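DSBA-like thioredoxin domain-containing protein (Nitrosomonas europaea, PDB 2IN3) is thought to act as a thiol-disulfide oxidoreductase of the DsbA family, possibly a disulfide isomerase of the FrnE-like branch. Local coordinates at residues A[166-169]-A[170-173]; A[93-96]-A[97-100]. All blocks are in the same frame, centred on the assembly; numbering follows the deposited sequence.

Interaction 1 of 2, residues A[166-169]-A[170-173]; sequences FQRV and AQWG
Arg168 lays its aliphatic chain over one face of the Trp172 indole at the C-terminal end of helix 156-171, where Gly173 closes the helix in a Schellman motif. The arginine can be followed outward from CB. With CG anti to the backbone N (chi1 -153°), the chain heads toward the tryptophan one turn on. CG then stands 3.6 Å above the ring plane, offset toward the rim, and makes a CH-pi contact 4.1 Å from the centroid of the five-membered ring of Trp172. CG also meets OE1 of Gln171 at 3.6 Å, so a single methylene touches both an indole and an amide oxygen. CD passes the outer rim of the indole, 3.7 Å from CZ2 of Trp172. A bend at chi3 follows, and the guanidinium plane ends 57° from the ring plane, so the two groups are not stacked. Trp172 N donates to Arg168 O at 2.8 Å, and that oxygen also lies over the face of the indole that CG meets. The ring also meets Trp11 edge-to-face and touches Met44 and Ile13, joining the helix end to the sheet. With an alanine here instead of Trp172, the methylenes of Arg168 would probably lose the aromatic face they rest on, and a gap would be likely to open beside Trp11. Glycine suits the next position, whose positive phi (69°) would strain most other residues. There the chain turns out of the helix, and Gly173 N donates to Ala170 O at 3.0 Å.

Interaction 2 of 2, residues A[93-96]-A[97-100]; sequences TEPA and CRGV
Cys97 lies near the start of helix 94-106; its N makes a weak 3.3 Å bond to Thr93 O, and its CB rests 3.5 Å from Glu94 O. Arg98 follows and binds Glu94 twice over. Its N donates to Glu94 O, while its side chain grips the carboxylate side-on: NE reaches OE2 of Glu94 at 2.8 Å, and NH1 reaches OE1 at 3.1 Å. Both oxygens are met on their syn sides, and the two flat groups are nearly coplanar, 23° apart. Glu94 manages this by bending at chi2 (-85°), which swings its carboxylate along the helix toward the arginine. The remaining nitrogen, NH2, donates to the backbone O of Phe153, and the ring of Phe153 makes a cation-pi contact with Arg98. Gly99 comes next, and its N donates to Pro95 O; Pro95 itself suits the first turn, where no helical bond needs its missing N-H. Val100 N bonds to Ala96 O, while its CG2 lies 3.4 Å from that oxygen; the branched side chain packs on Phe115 and Ile118 of helix 111-123. Two nearly straight charged bonds to one carboxylate imply that Glu94 and Arg98 probably stabilise each other's ionised forms.

Interactions 1 and 2 belong to different helices, 156-171 and 94-106. The centres of the two contacts lie about 16 Å apart, yet they meet directly through Phe166. Its CZ packs 3.7 Å from Cys97 CB, and its CE2 lies 3.9 Å from Glu94 CG, so one ring touches a buried cysteine and the aliphatic part of an ion-paired glutamate. Phe166 joins helix 156-171 to helix 94-106, while Val169 of the same helix and Trp172 just beyond it lie against the sheet. Interaction 2 lies beside the probable redox site: the side chain of Thr93 is near, without touching, Cys18 and Cys21, which form a CxxC pattern as in thioredoxin-like enzymes.

Interaction 1 of 2, residues A[166-169]-A[170-173]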
ATOM      1  N   PHE A 166      -9.476   0.728  -7.392  1.00 41.83           N
ATOM      2  CA  PHE A 166     -10.343   1.133  -6.274  1.00 41.63           C
ATOM      3  C   PHE A 166     -11.736   0.494  -6.400  1.00 42.74           C
ATOM      4  O   PHE A 166     -12.320   0.012  -5.409  1.00 42.56           O
ATOM      5  CB  PHE A 166     -10.529   2.659  -6.228  1.00 42.01           C
ATOM      6  CG  PHE A 166      -9.274   3.459  -6.032  1.00 42.45           C
ATOM      7  CD1 PHE A 166      -8.111   2.899  -5.503  1.00 43.47           C
ATOM      8  CD2 PHE A 166      -9.290   4.825  -6.305  1.00 43.04           C
ATOM      9  CE1 PHE A 166      -6.932   3.665  -5.311  1.00 44.13           C
ATOM     10  CE2 PHE A 166      -8.125   5.600  -6.106  1.00 43.70           C
ATOM     11  CZ  PHE A 166      -6.955   5.027  -5.605  1.00 42.97           C
ATOM     12  N   GLN A 167     -12.276   0.504  -7.625  1.00 42.00           N
ATOM     13  CA  GLN A 167     -13.579  -0.062  -7.896  1.00 43.01           C
ATOM     14  C   GLN A 167     -13.605  -1.570  -7.657  1.00 43.00           C
ATOM     15  O   GLN A 167     -14.589  -2.090  -7.126  1.00 41.58           O
ATOM     16  CB  GLN A 167     -14.016   0.267  -9.316  1.00 42.79           C
ATOM     17  CG  GLN A 167     -14.339   1.754  -9.503  1.00 46.61           C
ATOM     18  CD  GLN A 167     -14.513   2.141 -10.968  1.00 52.14           C
ATOM     19  OE1 GLN A 167     -14.139   1.384 -11.879  1.00 54.19           O
ATOM     20  NE2 GLN A 167     -15.073   3.329 -11.203  1.00 52.83           N
ATOM     21  N   ARG A 168     -12.534  -2.266  -8.039  1.00 42.91           N
ATOM     22  CA  ARG A 168     -12.476  -3.717  -7.824  1.00 45.21           C
ATOM     23  C   ARG A 168     -12.422  -4.063  -6.330  1.00 43.59           C
ATOM     24  O   ARG A 168     -13.058  -5.029  -5.881  1.00 43.98           O
ATOM     25  CB  ARG A 168     -11.271  -4.336  -8.526  1.00 45.75           C
ATOM     26  CG  ARG A 168     -11.502  -5.799  -8.906  1.00 49.34           C
ATOM     27  CD  ARG A 168     -10.267  -6.410  -9.592  1.00 51.83           C
ATOM     28  NE  ARG A 168      -9.938  -5.758 -10.871  1.00 59.84           N
ATOM     29  CZ  ARG A 168      -8.967  -4.849 -11.040  1.00 63.74           C
ATOM     30  NH1 ARG A 168      -8.201  -4.454 -10.025  1.00 66.58           N
ATOM     31  NH2 ARG A 168      -8.759  -4.312 -12.238  1.00 65.59           N
ATOM     32  N   VAL A 169     -11.694  -3.248  -5.572  1.00 42.93           N
ATOM     33  CA  VAL A 169     -11.598  -3.415  -4.120  1.00 43.71           C
ATOM     34  C   VAL A 169     -12.976  -3.291  -3.514  1.00 44.16           C
ATOM     35  O   VAL A 169     -13.383  -4.136  -2.707  1.00 44.99           O
ATOM     36  CB  VAL A 169     -10.632  -2.382  -3.497  1.00 43.96           C
ATOM     37  CG1 VAL A 169     -10.832  -2.287  -1.957  1.00 43.37           C
ATOM     38  CG2 VAL A 169      -9.180  -2.733  -3.864  1.00 43.73           C
ATOM     39  N   ALA A 170     -13.726  -2.279  -3.950  1.00 44.56           N
ATOM     40  CA  ALA A 170     -15.108  -2.078  -3.509  1.00 45.30           C
ATOM     41  C   ALA A 170     -15.982  -3.260  -3.893  1.00 46.37           C
ATOM     42  O   ALA A 170     -16.771  -3.748  -3.077  1.00 46.75           O
ATOM     43  CB  ALA A 170     -15.679  -0.781  -4.089  1.00 45.70           C
ATOM     44  N   GLN A 171     -15.829  -3.728  -5.125  1.00 47.32           N
ATOM     45  CA  GLN A 171     -16.611  -4.848  -5.663  1.00 48.88           C
ATOM     46  C   GLN A 171     -16.363  -6.128  -4.861  1.00 48.78           C
ATOM     47  O   GLN A 171     -17.302  -6.904  -4.588  1.00 48.39           O
ATOM     48  CB  GLN A 171     -16.326  -5.018  -7.166  1.00 49.54           C
ATOM     49  CG  GLN A 171     -16.837  -6.306  -7.825  1.00 55.14           C
ATOM     50  CD  GLN A 171     -15.783  -6.933  -8.750  1.00 61.72           C
ATOM     51  OE1 GLN A 171     -15.065  -6.228  -9.484  1.00 63.02           O
ATOM     52  NE2 GLN A 171     -15.684  -8.265  -8.713  1.00 63.03           N
ATOM     53  N   TRP A 172     -15.118  -6.321  -4.447  1.00 48.52           N
ATOM     54  CA  TRP A 172     -14.745  -7.461  -3.629  1.00 49.14           C
ATOM     55  C   TRP A 172     -15.206  -7.355  -2.169  1.00 49.47           C
ATOM     56  O   TRP A 172     -14.942  -8.253  -1.377  1.00 50.33           O
ATOM     57  CB  TRP A 172     -13.235  -7.684  -3.655  1.00 48.97           C
ATOM     58  CG  TRP A 172     -12.702  -8.167  -4.953  1.00 48.31           C
ATOM     59  CD1 TRP A 172     -13.411  -8.475  -6.081  1.00 49.05           C
ATOM     60  CD2 TRP A 172     -11.332  -8.440  -5.248  1.00 47.22           C
ATOM     61  NE1 TRP A 172     -12.552  -8.886  -7.076  1.00 49.53           N
ATOM     62  CE2 TRP A 172     -11.272  -8.890  -6.582  1.00 48.53           C
ATOM     63  CE3 TRP A 172     -10.137  -8.330  -4.514  1.00 43.75           C
ATOM     64  CZ2 TRP A 172     -10.063  -9.235  -7.202  1.00 48.70           C
ATOM     65  CZ3 TRP A 172      -8.951  -8.684  -5.125  1.00 48.36           C
ATOM     66  CH2 TRP A 172      -8.922  -9.128  -6.461  1.00 48.52           C
ATOM     67  N   GLY A 173     -15.850  -6.249  -1.810  1.00 49.50           N
ATOM     68  CA  GLY A 173     -16.357  -6.060  -0.451  1.00 49.99           C
ATOM     69  C   GLY A 173     -15.316  -5.867   0.647  1.00 50.37           C
ATOM     70  O   GLY A 173     -15.594  -6.154   1.818  1.00 50.18           O
TER

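Interaction 2 of 2, residues A[93-96]-A[97-100]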
ATOM      1  N   THR A  93      -5.221  10.558  -0.960  1.00 48.67           N
ATOM      2  CA  THR A  93      -4.481   9.308  -1.105  1.00 48.73           C
ATOM      3  C   THR A  93      -4.338   8.833  -2.569  1.00 47.61           C
ATOM      4  O   THR A  93      -3.563   7.918  -2.850  1.00 47.78           O
ATOM      5  CB  THR A  93      -5.088   8.174  -0.241  1.00 49.48           C
ATOM      6  OG1 THR A  93      -6.414   7.913  -0.681  1.00 51.66           O
ATOM      7  CG2 THR A  93      -5.172   8.552   1.264  1.00 49.57           C
ATOM      8  N   GLU A  94      -5.035   9.462  -3.507  1.00 46.15           N
ATOM      9  CA  GLU A  94      -5.031   8.959  -4.879  1.00 46.05           C
ATOM     10  C   GLU A  94      -3.688   9.052  -5.620  1.00 45.56           C
ATOM     11  O   GLU A  94      -3.317   8.096  -6.327  1.00 45.45           O
ATOM     12  CB  GLU A  94      -6.195   9.549  -5.716  1.00 46.64           C
ATOM     13  CG  GLU A  94      -6.374   8.925  -7.091  1.00 46.11           C
ATOM     14  CD  GLU A  94      -5.479   9.551  -8.144  1.00 49.23           C
ATOM     15  OE1 GLU A  94      -4.973  10.663  -7.881  1.00 50.43           O
ATOM     16  OE2 GLU A  94      -5.288   8.953  -9.235  1.00 47.41           O
ATOM     17  N   PRO A  95      -3.000  10.222  -5.565  1.00 45.89           N
ATOM     18  CA  PRO A  95      -1.734  10.281  -6.302  1.00 45.43           C
ATOM     19  C   PRO A  95      -0.684   9.235  -5.891  1.00 44.97           C
ATOM     20  O   PRO A  95      -0.021   8.691  -6.764  1.00 45.16           O
ATOM     21  CB  PRO A  95      -1.242  11.702  -6.026  1.00 46.04           C
ATOM     22  CG  PRO A  95      -2.536  12.487  -5.899  1.00 45.87           C
ATOM     23  CD  PRO A  95      -3.354  11.554  -5.031  1.00 45.95           C
ATOM     24  N   ALA A  96      -0.551   8.948  -4.594  1.00 45.00           N
ATOM     25  CA  ALA A  96       0.419   7.959  -4.161  1.00 45.57           C
ATOM     26  C   ALA A  96       0.001   6.580  -4.682  1.00 45.37           C
ATOM     27  O   ALA A  96       0.844   5.814  -5.138  1.00 45.66           O
ATOM     28  CB  ALA A  96       0.555   7.949  -2.625  1.00 44.25           C
ATOM     29  N   CYS A  97      -1.282   6.258  -4.592  1.00 45.02           N
ATOM     30  CA  CYS A  97      -1.781   5.003  -5.201  1.00 45.01           C
ATOM     31  C   CYS A  97      -1.437   4.919  -6.696  1.00 44.84           C
ATOM     32  O   CYS A  97      -0.947   3.889  -7.179  1.00 44.26           O
ATOM     33  CB  CYS A  97      -3.286   4.876  -5.002  1.00 45.08           C
ATOM     34  SG  CYS A  97      -3.741   4.566  -3.332  1.00 46.83           S
ATOM     35  N   ARG A  98      -1.700   6.007  -7.438  1.00 44.07           N
ATOM     36  CA  ARG A  98      -1.344   6.094  -8.838  1.00 45.13           C
ATOM     37  C   ARG A  98       0.173   5.962  -9.096  1.00 44.83           C
ATOM     38  O   ARG A  98       0.581   5.468 -10.150  1.00 46.06           O
ATOM     39  CB  ARG A  98      -1.908   7.388  -9.472  1.00 43.35           C
ATOM     40  CG  ARG A  98      -1.613   7.565 -10.954  1.00 44.93           C
ATOM     41  CD  ARG A  98      -2.618   8.528 -11.630  1.00 45.76           C
ATOM     42  NE  ARG A  98      -3.083   9.644 -10.805  1.00 45.41           N
ATOM     43  CZ  ARG A  98      -2.696  10.918 -10.937  1.00 46.09           C
ATOM     44  NH1 ARG A  98      -3.210  11.826 -10.122  1.00 46.74           N
ATOM     45  NH2 ARG A  98      -1.796  11.289 -11.849  1.00 45.49           N
ATOM     46  N   GLY A  99       0.999   6.399  -8.155  1.00 45.63           N
ATOM     47  CA  GLY A  99       2.458   6.272  -8.338  1.00 44.48           C
ATOM     48  C   GLY A  99       2.847   4.810  -8.313  1.00 44.24           C
ATOM     49  O   GLY A  99       3.672   4.347  -9.119  1.00 44.62           O
ATOM     50  N   VAL A 100       2.232   4.090  -7.388  1.00 44.12           N
ATOM     51  CA  VAL A 100       2.468   2.651  -7.233  1.00 44.13           C
ATOM     52  C   VAL A 100       2.017   1.910  -8.536  1.00 43.15           C
ATOM     53  O   VAL A 100       2.766   1.105  -9.082  1.00 43.63           O
ATOM     54  CB  VAL A 100       1.756   2.102  -5.983  1.00 43.27           C
ATOM     55  CG1 VAL A 100       1.821   0.559  -5.954  1.00 44.05           C
ATOM     56  CG2 VAL A 100       2.355   2.763  -4.684  1.00 42.98           C
TER